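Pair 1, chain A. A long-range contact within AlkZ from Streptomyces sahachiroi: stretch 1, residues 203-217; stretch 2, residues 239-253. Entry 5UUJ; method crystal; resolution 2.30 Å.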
# COMPACT_ATOMS: atom_id res chain seq x y z
N GLU A 203 5.88 -20.44 -1.72
CA GLU A 203 4.87 -20.87 -0.77
C GLU A 203 4.82 -19.85 0.37
O GLU A 203 5.78 -19.11 0.57
CB GLU A 203 5.18 -22.27 -0.24
CG GLU A 203 5.34 -23.34 -1.32
CD GLU A 203 4.05 -23.63 -2.07
OE1 GLU A 203 2.99 -23.12 -1.66
OE2 GLU A 203 4.10 -24.39 -3.06
N PRO A 204 3.70 -19.80 1.10
CA PRO A 204 3.55 -18.79 2.16
C PRO A 204 4.64 -18.84 3.24
O PRO A 204 5.07 -17.78 3.69
CB PRO A 204 2.18 -19.11 2.76
CG PRO A 204 1.44 -19.82 1.67
CD PRO A 204 2.48 -20.61 0.94
N ASP A 205 5.07 -20.03 3.64
CA ASP A 205 6.07 -20.15 4.69
C ASP A 205 7.39 -19.49 4.31
O ASP A 205 8.01 -18.81 5.12
CB ASP A 205 6.33 -21.63 5.04
CG ASP A 205 5.19 -22.25 5.83
OD1 ASP A 205 4.37 -21.51 6.41
OD2 ASP A 205 5.14 -23.50 5.89
N GLU A 206 7.81 -19.68 3.06
CA GLU A 206 9.08 -19.12 2.59
C GLU A 206 8.95 -17.64 2.25
O GLU A 206 9.94 -16.90 2.26
CB GLU A 206 9.56 -19.89 1.36
CG GLU A 206 9.74 -21.38 1.60
CD GLU A 206 10.03 -22.14 0.33
OE1 GLU A 206 10.19 -21.49 -0.73
OE2 GLU A 206 10.09 -23.39 0.38
N ALA A 207 7.73 -17.20 1.96
CA ALA A 207 7.46 -15.82 1.60
C ALA A 207 7.36 -14.91 2.82
O ALA A 207 7.74 -13.75 2.77
CB ALA A 207 6.18 -15.74 0.80
N ALA A 208 6.83 -15.46 3.91
CA ALA A 208 6.53 -14.68 5.11
C ALA A 208 7.71 -13.85 5.63
O ALA A 208 7.56 -12.65 5.86
CB ALA A 208 6.01 -15.60 6.20
N PRO A 209 8.88 -14.48 5.82
CA PRO A 209 9.99 -13.68 6.35
C PRO A 209 10.40 -12.53 5.43
O PRO A 209 10.84 -11.49 5.91
CB PRO A 209 11.13 -14.70 6.50
CG PRO A 209 10.75 -15.86 5.64
CD PRO A 209 9.26 -15.89 5.64
N THR A 210 10.24 -12.71 4.12
CA THR A 210 10.55 -11.65 3.16
C THR A 210 9.60 -10.47 3.33
O THR A 210 10.03 -9.31 3.35
CB THR A 210 10.45 -12.16 1.72
OG1 THR A 210 11.31 -13.30 1.56
CG2 THR A 210 10.85 -11.08 0.73
N VAL A 211 8.32 -10.77 3.47
CA VAL A 211 7.30 -9.74 3.62
C VAL A 211 7.47 -9.04 4.96
O VAL A 211 7.41 -7.82 5.04
CB VAL A 211 5.88 -10.36 3.50
CG1 VAL A 211 4.80 -9.32 3.80
CG2 VAL A 211 5.68 -10.95 2.12
N ILE A 212 7.69 -9.82 6.02
CA ILE A 212 7.88 -9.27 7.35
C ILE A 212 9.09 -8.34 7.38
O ILE A 212 9.03 -7.25 7.94
CB ILE A 212 8.03 -10.39 8.41
CG1 ILE A 212 6.71 -11.14 8.56
CG2 ILE A 212 8.45 -9.82 9.77
CD1 ILE A 212 6.81 -12.43 9.34
N LYS A 213 10.18 -8.78 6.76
CA LYS A 213 11.39 -7.97 6.65
C LYS A 213 11.10 -6.64 5.98
O LYS A 213 11.49 -5.58 6.47
CB LYS A 213 12.48 -8.70 5.87
CG LYS A 213 13.60 -9.28 6.72
CD LYS A 213 14.84 -9.62 5.88
CE LYS A 213 15.51 -8.36 5.33
NZ LYS A 213 16.83 -8.64 4.70
N ALA A 214 10.43 -6.70 4.83
CA ALA A 214 10.10 -5.51 4.07
C ALA A 214 9.20 -4.58 4.87
O ALA A 214 9.40 -3.36 4.88
CB ALA A 214 9.43 -5.89 2.75
N TYR A 215 8.22 -5.15 5.56
CA TYR A 215 7.28 -4.36 6.35
C TYR A 215 7.99 -3.63 7.49
O TYR A 215 7.84 -2.42 7.65
CB TYR A 215 6.16 -5.24 6.91
CG TYR A 215 5.20 -4.46 7.77
CD1 TYR A 215 4.18 -3.70 7.20
CD2 TYR A 215 5.32 -4.45 9.15
CE1 TYR A 215 3.31 -2.97 7.98
CE2 TYR A 215 4.44 -3.73 9.94
CZ TYR A 215 3.44 -2.99 9.35
OH TYR A 215 2.58 -2.27 10.13
N LEU A 216 8.75 -4.37 8.29
CA LEU A 216 9.44 -3.79 9.44
C LEU A 216 10.50 -2.79 9.02
O LEU A 216 10.86 -1.89 9.78
CB LEU A 216 10.08 -4.89 10.29
CG LEU A 216 9.13 -5.86 11.00
CD1 LEU A 216 9.93 -6.89 11.77
CD2 LEU A 216 8.16 -5.13 11.92
N GLY A 217 11.00 -2.94 7.79
CA GLY A 217 12.02 -2.06 7.27
C GLY A 217 11.52 -0.66 6.96
O GLY A 217 12.31 0.25 6.74
N PRO A 239 -1.83 -18.77 14.98
CA PRO A 239 -0.72 -19.71 15.19
C PRO A 239 0.33 -19.65 14.08
O PRO A 239 1.53 -19.75 14.35
CB PRO A 239 -1.41 -21.08 15.21
CG PRO A 239 -2.79 -20.79 15.67
CD PRO A 239 -3.14 -19.43 15.14
N LYS A 240 -0.13 -19.48 12.84
CA LYS A 240 0.77 -19.40 11.69
C LYS A 240 1.67 -18.16 11.80
O LYS A 240 2.87 -18.23 11.56
CB LYS A 240 -0.03 -19.38 10.39
CG LYS A 240 0.80 -19.21 9.12
CD LYS A 240 1.63 -20.44 8.82
CE LYS A 240 0.84 -21.47 8.01
NZ LYS A 240 1.66 -22.68 7.72
N LEU A 241 1.07 -17.03 12.16
CA LEU A 241 1.81 -15.79 12.36
C LEU A 241 2.89 -15.93 13.44
O LEU A 241 4.00 -15.40 13.30
CB LEU A 241 0.87 -14.66 12.76
CG LEU A 241 -0.07 -14.17 11.66
CD1 LEU A 241 -1.21 -13.36 12.27
CD2 LEU A 241 0.70 -13.34 10.65
N ARG A 242 2.55 -16.64 14.51
CA ARG A 242 3.48 -16.85 15.61
C ARG A 242 4.71 -17.61 15.13
O ARG A 242 5.84 -17.27 15.49
CB ARG A 242 2.80 -17.61 16.74
CG ARG A 242 3.71 -17.96 17.90
CD ARG A 242 2.99 -18.80 18.95
NE ARG A 242 2.12 -17.99 19.80
CZ ARG A 242 1.42 -18.46 20.82
NH1 ARG A 242 1.48 -19.75 21.13
NH2 ARG A 242 0.66 -17.65 21.54
N LYS A 243 4.50 -18.63 14.30
CA LYS A 243 5.59 -19.42 13.76
C LYS A 243 6.46 -18.59 12.81
O LYS A 243 7.69 -18.67 12.86
CB LYS A 243 5.06 -20.66 13.03
CG LYS A 243 6.13 -21.71 12.76
CD LYS A 243 6.20 -22.08 11.28
CE LYS A 243 4.94 -22.78 10.80
NZ LYS A 243 5.01 -23.10 9.34
N TRP A 244 5.82 -17.81 11.95
CA TRP A 244 6.53 -16.97 11.00
C TRP A 244 7.52 -16.04 11.69
O TRP A 244 8.69 -15.97 11.32
CB TRP A 244 5.55 -16.14 10.16
CG TRP A 244 4.81 -16.93 9.13
CD1 TRP A 244 5.07 -18.20 8.72
CD2 TRP A 244 3.68 -16.48 8.37
NE1 TRP A 244 4.18 -18.58 7.75
CE2 TRP A 244 3.31 -17.54 7.52
CE3 TRP A 244 2.95 -15.29 8.33
CZ2 TRP A 244 2.24 -17.44 6.64
CZ3 TRP A 244 1.89 -15.20 7.46
CH2 TRP A 244 1.54 -16.27 6.62
N PHE A 245 7.04 -15.32 12.70
CA PHE A 245 7.88 -14.40 13.45
C PHE A 245 8.89 -15.16 14.31
O PHE A 245 10.04 -14.74 14.44
CB PHE A 245 7.02 -13.49 14.32
CG PHE A 245 6.44 -12.32 13.57
CD1 PHE A 245 5.42 -12.51 12.66
CD2 PHE A 245 6.92 -11.04 13.78
CE1 PHE A 245 4.89 -11.44 11.96
CE2 PHE A 245 6.38 -9.96 13.09
CZ PHE A 245 5.37 -10.17 12.18
N GLY A 246 8.46 -16.28 14.88
CA GLY A 246 9.30 -17.05 15.77
C GLY A 246 10.48 -17.68 15.05
O GLY A 246 11.59 -17.71 15.58
N ASP A 247 10.24 -18.18 13.84
CA ASP A 247 11.28 -18.86 13.08
C ASP A 247 12.36 -17.91 12.59
O ASP A 247 13.45 -18.33 12.20
CB ASP A 247 10.67 -19.59 11.88
CG ASP A 247 9.84 -20.80 12.28
OD1 ASP A 247 9.95 -21.24 13.45
OD2 ASP A 247 9.09 -21.31 11.43
N MSE A 248 12.08 -16.61 12.62
CA MSE A 248 13.08 -15.63 12.23
C MSE A 248 14.13 -15.49 13.32
O MSE A 248 15.28 -15.15 13.04
CB MSE A 248 12.42 -14.28 11.92
CG MSE A 248 11.57 -14.30 10.66
SE MSE A 248 10.70 -12.59 10.28
CE MSE A 248 12.26 -11.58 9.70
N GLY A 249 13.75 -15.77 14.57
CA GLY A 249 14.69 -15.77 15.68
C GLY A 249 15.33 -14.42 15.93
O GLY A 249 14.65 -13.40 15.97
N ASP A 250 16.65 -14.42 16.08
CA ASP A 250 17.37 -13.20 16.43
C ASP A 250 17.56 -12.26 15.24
O ASP A 250 18.30 -11.28 15.32
CB ASP A 250 18.74 -13.54 17.06
CG ASP A 250 19.56 -14.49 16.21
OD1 ASP A 250 19.37 -14.52 14.98
OD2 ASP A 250 20.42 -15.20 16.79
N GLU A 251 16.90 -12.56 14.12
CA GLU A 251 16.78 -11.60 13.03
C GLU A 251 15.88 -10.45 13.47
O GLU A 251 15.89 -9.37 12.88
CB GLU A 251 16.20 -12.26 11.77
CG GLU A 251 17.21 -12.50 10.67
CD GLU A 251 16.76 -13.57 9.70
OE1 GLU A 251 15.54 -13.66 9.44
OE2 GLU A 251 17.61 -14.34 9.21
N LEU A 252 15.09 -10.70 14.52
CA LEU A 252 14.23 -9.68 15.11
C LEU A 252 14.75 -9.29 16.49
O LEU A 252 15.37 -10.09 17.18
CB LEU A 252 12.78 -10.17 15.24
CG LEU A 252 12.07 -10.65 13.97
CD1 LEU A 252 10.66 -11.10 14.31
CD2 LEU A 252 12.05 -9.56 12.92
N THR A 253 14.47 -8.05 16.88
CA THR A 253 14.79 -7.55 18.21
C THR A 253 13.52 -6.98 18.82
O THR A 253 12.76 -6.30 18.15
CB THR A 253 15.90 -6.47 18.18
OG1 THR A 253 17.14 -7.06 17.79
CG2 THR A 253 16.07 -5.80 19.54

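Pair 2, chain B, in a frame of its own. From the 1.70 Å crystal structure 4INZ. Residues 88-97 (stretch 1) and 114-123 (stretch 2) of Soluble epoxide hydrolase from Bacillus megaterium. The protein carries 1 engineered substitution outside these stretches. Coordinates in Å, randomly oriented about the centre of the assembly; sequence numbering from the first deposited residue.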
# COMPACT_ATOMS: atom_id res chain seq x y z
N GLU B 88 2.13 -14.71 1.54
CA GLU B 88 3.52 -14.51 1.12
C GLU B 88 3.60 -13.63 -0.13
O GLU B 88 2.68 -13.61 -0.94
CB GLU B 88 4.17 -15.86 0.83
CG GLU B 88 4.39 -16.71 2.07
CD GLU B 88 5.67 -16.34 2.80
OE1 GLU B 88 6.35 -15.38 2.37
OE2 GLU B 88 6.00 -17.03 3.79
N ILE B 89 4.71 -12.93 -0.28
CA ILE B 89 4.88 -11.95 -1.36
C ILE B 89 4.60 -12.51 -2.76
O ILE B 89 3.98 -11.84 -3.58
CB ILE B 89 6.29 -11.29 -1.32
CG1 ILE B 89 6.38 -10.16 -2.35
CG2 ILE B 89 7.38 -12.34 -1.54
CD1 ILE B 89 5.49 -8.94 -2.02
N ASP B 90 5.04 -13.73 -3.05
CA ASP B 90 4.82 -14.28 -4.39
C ASP B 90 3.32 -14.43 -4.68
O ASP B 90 2.88 -14.23 -5.81
CB ASP B 90 5.52 -15.63 -4.57
CG ASP B 90 7.03 -15.51 -4.65
OD1 ASP B 90 7.55 -14.38 -4.75
OD2 ASP B 90 7.71 -16.56 -4.63
N VAL B 91 2.56 -14.77 -3.65
CA VAL B 91 1.12 -14.93 -3.78
C VAL B 91 0.47 -13.57 -4.05
O VAL B 91 -0.35 -13.43 -4.96
CB VAL B 91 0.49 -15.55 -2.53
CG1 VAL B 91 -1.02 -15.68 -2.71
CG2 VAL B 91 1.12 -16.92 -2.26
N LEU B 92 0.86 -12.58 -3.25
CA LEU B 92 0.33 -11.23 -3.38
C LEU B 92 0.65 -10.63 -4.74
O LEU B 92 -0.19 -9.95 -5.34
CB LEU B 92 0.90 -10.35 -2.27
CG LEU B 92 0.56 -10.83 -0.85
CD1 LEU B 92 1.44 -10.15 0.18
CD2 LEU B 92 -0.92 -10.61 -0.54
N VAL B 93 1.86 -10.87 -5.23
CA VAL B 93 2.28 -10.37 -6.53
C VAL B 93 1.46 -11.00 -7.66
O VAL B 93 1.09 -10.33 -8.62
CB VAL B 93 3.79 -10.59 -6.78
CG1 VAL B 93 4.14 -10.42 -8.26
CG2 VAL B 93 4.62 -9.65 -5.92
N GLU B 94 1.16 -12.29 -7.53
CA GLU B 94 0.34 -12.98 -8.52
C GLU B 94 -1.10 -12.47 -8.50
O GLU B 94 -1.75 -12.39 -9.54
CB GLU B 94 0.39 -14.50 -8.33
CG GLU B 94 -0.53 -15.28 -9.26
CD GLU B 94 -0.02 -15.35 -10.70
OE1 GLU B 94 1.04 -14.76 -11.01
OE2 GLU B 94 -0.70 -16.00 -11.53
N ASP B 95 -1.60 -12.13 -7.31
CA ASP B 95 -2.91 -11.51 -7.22
C ASP B 95 -2.96 -10.32 -8.16
O ASP B 95 -3.90 -10.17 -8.94
CB ASP B 95 -3.21 -11.02 -5.80
CG ASP B 95 -3.65 -12.13 -4.86
OD1 ASP B 95 -3.83 -13.28 -5.33
OD2 ASP B 95 -3.83 -11.85 -3.66
N ILE B 96 -1.95 -9.46 -8.07
CA ILE B 96 -1.94 -8.22 -8.82
C ILE B 96 -1.86 -8.50 -10.31
O ILE B 96 -2.55 -7.87 -11.11
CB ILE B 96 -0.80 -7.29 -8.38
CG1 ILE B 96 -0.88 -7.02 -6.87
CG2 ILE B 96 -0.85 -5.97 -9.16
CD1 ILE B 96 -2.24 -6.51 -6.39
N ARG B 97 -1.03 -9.47 -10.69
CA ARG B 97 -0.91 -9.82 -12.10
C ARG B 97 -2.25 -10.26 -12.67
O ARG B 97 -2.64 -9.83 -13.76
CB ARG B 97 0.13 -10.93 -12.29
CG ARG B 97 0.63 -11.05 -13.71
CD ARG B 97 1.42 -12.34 -13.91
NE ARG B 97 0.59 -13.53 -13.70
CZ ARG B 97 -0.24 -14.02 -14.62
NH1 ARG B 97 -0.35 -13.43 -15.80
NH2 ARG B 97 -0.96 -15.10 -14.35
N ASP B 114 1.94 1.93 1.48
CA ASP B 114 2.17 1.06 2.64
C ASP B 114 2.41 -0.40 2.19
O ASP B 114 3.27 -0.63 1.34
CB ASP B 114 1.01 1.20 3.65
CG ASP B 114 1.30 0.55 5.00
OD1 ASP B 114 1.95 1.20 5.85
OD2 ASP B 114 0.87 -0.60 5.20
N TRP B 115 1.66 -1.37 2.71
CA TRP B 115 1.81 -2.75 2.23
C TRP B 115 1.57 -2.82 0.72
O TRP B 115 2.21 -3.60 0.02
CB TRP B 115 0.88 -3.74 2.97
CG TRP B 115 1.62 -4.64 3.91
CD1 TRP B 115 1.62 -4.57 5.28
CD2 TRP B 115 2.50 -5.71 3.56
NE1 TRP B 115 2.44 -5.55 5.80
CE2 TRP B 115 2.99 -6.26 4.77
CE3 TRP B 115 2.91 -6.27 2.35
CZ2 TRP B 115 3.88 -7.34 4.79
CZ3 TRP B 115 3.79 -7.34 2.37
CH2 TRP B 115 4.27 -7.86 3.58
N GLY B 116 0.64 -2.01 0.23
CA GLY B 116 0.37 -1.94 -1.20
C GLY B 116 1.60 -1.51 -1.98
O GLY B 116 1.79 -1.93 -3.12
N ALA B 117 2.43 -0.67 -1.37
CA ALA B 117 3.68 -0.23 -1.98
C ALA B 117 4.76 -1.32 -1.92
O ALA B 117 5.48 -1.53 -2.88
CB ALA B 117 4.17 1.07 -1.33
N GLY B 118 4.86 -2.01 -0.79
CA GLY B 118 5.75 -3.16 -0.71
C GLY B 118 5.45 -4.14 -1.84
O GLY B 118 6.35 -4.61 -2.54
N ILE B 119 4.16 -4.43 -2.03
CA ILE B 119 3.73 -5.35 -3.07
C ILE B 119 3.93 -4.74 -4.45
O ILE B 119 4.48 -5.38 -5.36
CB ILE B 119 2.25 -5.74 -2.88
CG1 ILE B 119 2.05 -6.45 -1.54
CG2 ILE B 119 1.77 -6.62 -4.05
CD1 ILE B 119 0.59 -6.48 -1.06
N GLY B 120 3.50 -3.50 -4.61
CA GLY B 120 3.52 -2.82 -5.89
C GLY B 120 4.90 -2.55 -6.45
O GLY B 120 5.11 -2.72 -7.65
N TRP B 121 5.84 -2.12 -5.61
CA TRP B 121 7.22 -1.95 -6.05
C TRP B 121 7.74 -3.29 -6.56
O TRP B 121 8.33 -3.38 -7.64
CB TRP B 121 8.12 -1.48 -4.90
CG TRP B 121 8.13 0.02 -4.60
CD1 TRP B 121 7.62 0.64 -3.49
CD2 TRP B 121 8.72 1.07 -5.40
NE1 TRP B 121 7.83 2.00 -3.56
CE2 TRP B 121 8.51 2.29 -4.72
CE3 TRP B 121 9.39 1.09 -6.63
CZ2 TRP B 121 8.95 3.51 -5.22
CZ3 TRP B 121 9.83 2.31 -7.12
CH2 TRP B 121 9.61 3.50 -6.42
N THR B 122 7.51 -4.33 -5.76
CA THR B 122 7.97 -5.67 -6.12
C THR B 122 7.36 -6.11 -7.45
O THR B 122 8.05 -6.65 -8.32
CB THR B 122 7.64 -6.68 -5.01
OG1 THR B 122 8.26 -6.26 -3.78
CG2 THR B 122 8.15 -8.07 -5.37
N PHE B 123 6.07 -5.87 -7.62
CA PHE B 123 5.38 -6.20 -8.86
C PHE B 123 5.95 -5.44 -10.05
O PHE B 123 6.15 -6.01 -11.13
CB PHE B 123 3.88 -5.93 -8.74
CG PHE B 123 3.12 -6.21 -10.01
CD1 PHE B 123 2.75 -7.51 -10.33
CD2 PHE B 123 2.82 -5.19 -10.89
CE1 PHE B 123 2.07 -7.78 -11.50
CE2 PHE B 123 2.14 -5.45 -12.06
CZ PHE B 123 1.76 -6.75 -12.38

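Pair 1 and pair 2 each bring two helices together at a steep angle. In pair 1, the helix from Pro204(A) and the helix through Trp244(A) cross at -69°. In pair 2, helices 89-97 and 115-123 cross at -75°. The axes approach to 9.5 Å in both. Superposing 14 central residues gives an RMSD of 0.8 Å, so the backbones share one frame. The side chains that fill it differ.

The second helix places Trp244(A) and Ile119(B) at the same position. Their CA atoms fall 0.4 Å apart. In pair 1, the side chain of Trp244(A) sits as a knob among Pro204(A), Asp205(A), Ala208(A) and Ile212(A). Ala208(A) is small, and its methyl, CB, stands over the face of the indole: CB is 3.4 Å from the centroid of the five-membered ring of Trp244(A), a CH-pi contact. In pair 2 the sizes are shared out differently. Leu92(B) matches Ala208(A), and Ile119(B) matches the tryptophan. Leu92(B) CD1 meets Ile119(B) CD1 at 4.0 Å. Here two branched aliphatic chains meet where a methyl and an indole meet in pair 1.

One position keeps its residue. Ile212(A) and Ile96(B) coincide, with side-chain centres 0.5 Å apart, and both point toward the other helix. Their partners change. Ile212(A) CD1 lies over the face of the Phe245(A) ring, 3.8 Å from its centroid, and Ile212(A) CG2 is 3.6 Å from Met248(A) SE. Phe245(A) matches Gly120(B), which offers no ring. In pair 2 the aromatic ring comes from Phe123(B), the counterpart of selenomethionine Met248(A). Ile96(B) CG2 stands almost straight above this ring, 3.9 Å from its centroid and 3° off the normal. Each isoleucine thus rests on a phenylalanine face, but the two phenylalanines come from different positions.

Pro209(A) matches Val93(B). Pro209(A) CB lies 4.2 Å from Met248(A) CG, and Val93(B) CG1 lies 3.8 Å from Phe123(B) CD1. The two sites make comparable apolar contacts. In pair 1 the first helix is kinked here, and the N atoms of Pro209(A) and Thr210(A) make no bond to the preceding turn; a proline N carries no hydrogen to donate.

The clearest chemical difference is at Asp205(A), which matches Ile89(B). Asp205(A) OD1 accepts a nearly straight hydrogen bond from Trp244(A) NE1 at 3.2 Å. The same OD1 forms salt bridges with Lys240(A) NZ at 3.2 Å and Lys243(A) NZ at 3.4 Å; the hydrogen bond within the second is weak. One carboxylate oxygen therefore gathers three donors of the second helix. Pair 2 has no hydrogen bond across its helices. Ile89(B) packs instead, with CD1 4.3 Å from Ile119(B) CG1. The lysine positions are taken by Trp115(B) and Gly118(B). Trp115(B) CZ3 meets Leu92(B) CD1 at 4.3 Å.

The buried areas are 539 Å² for pair 1 and 455 Å² for pair 2. Pair 1 joins polar bonds to apolar packing, whereas pair 2 relies on apolar packing between its helices.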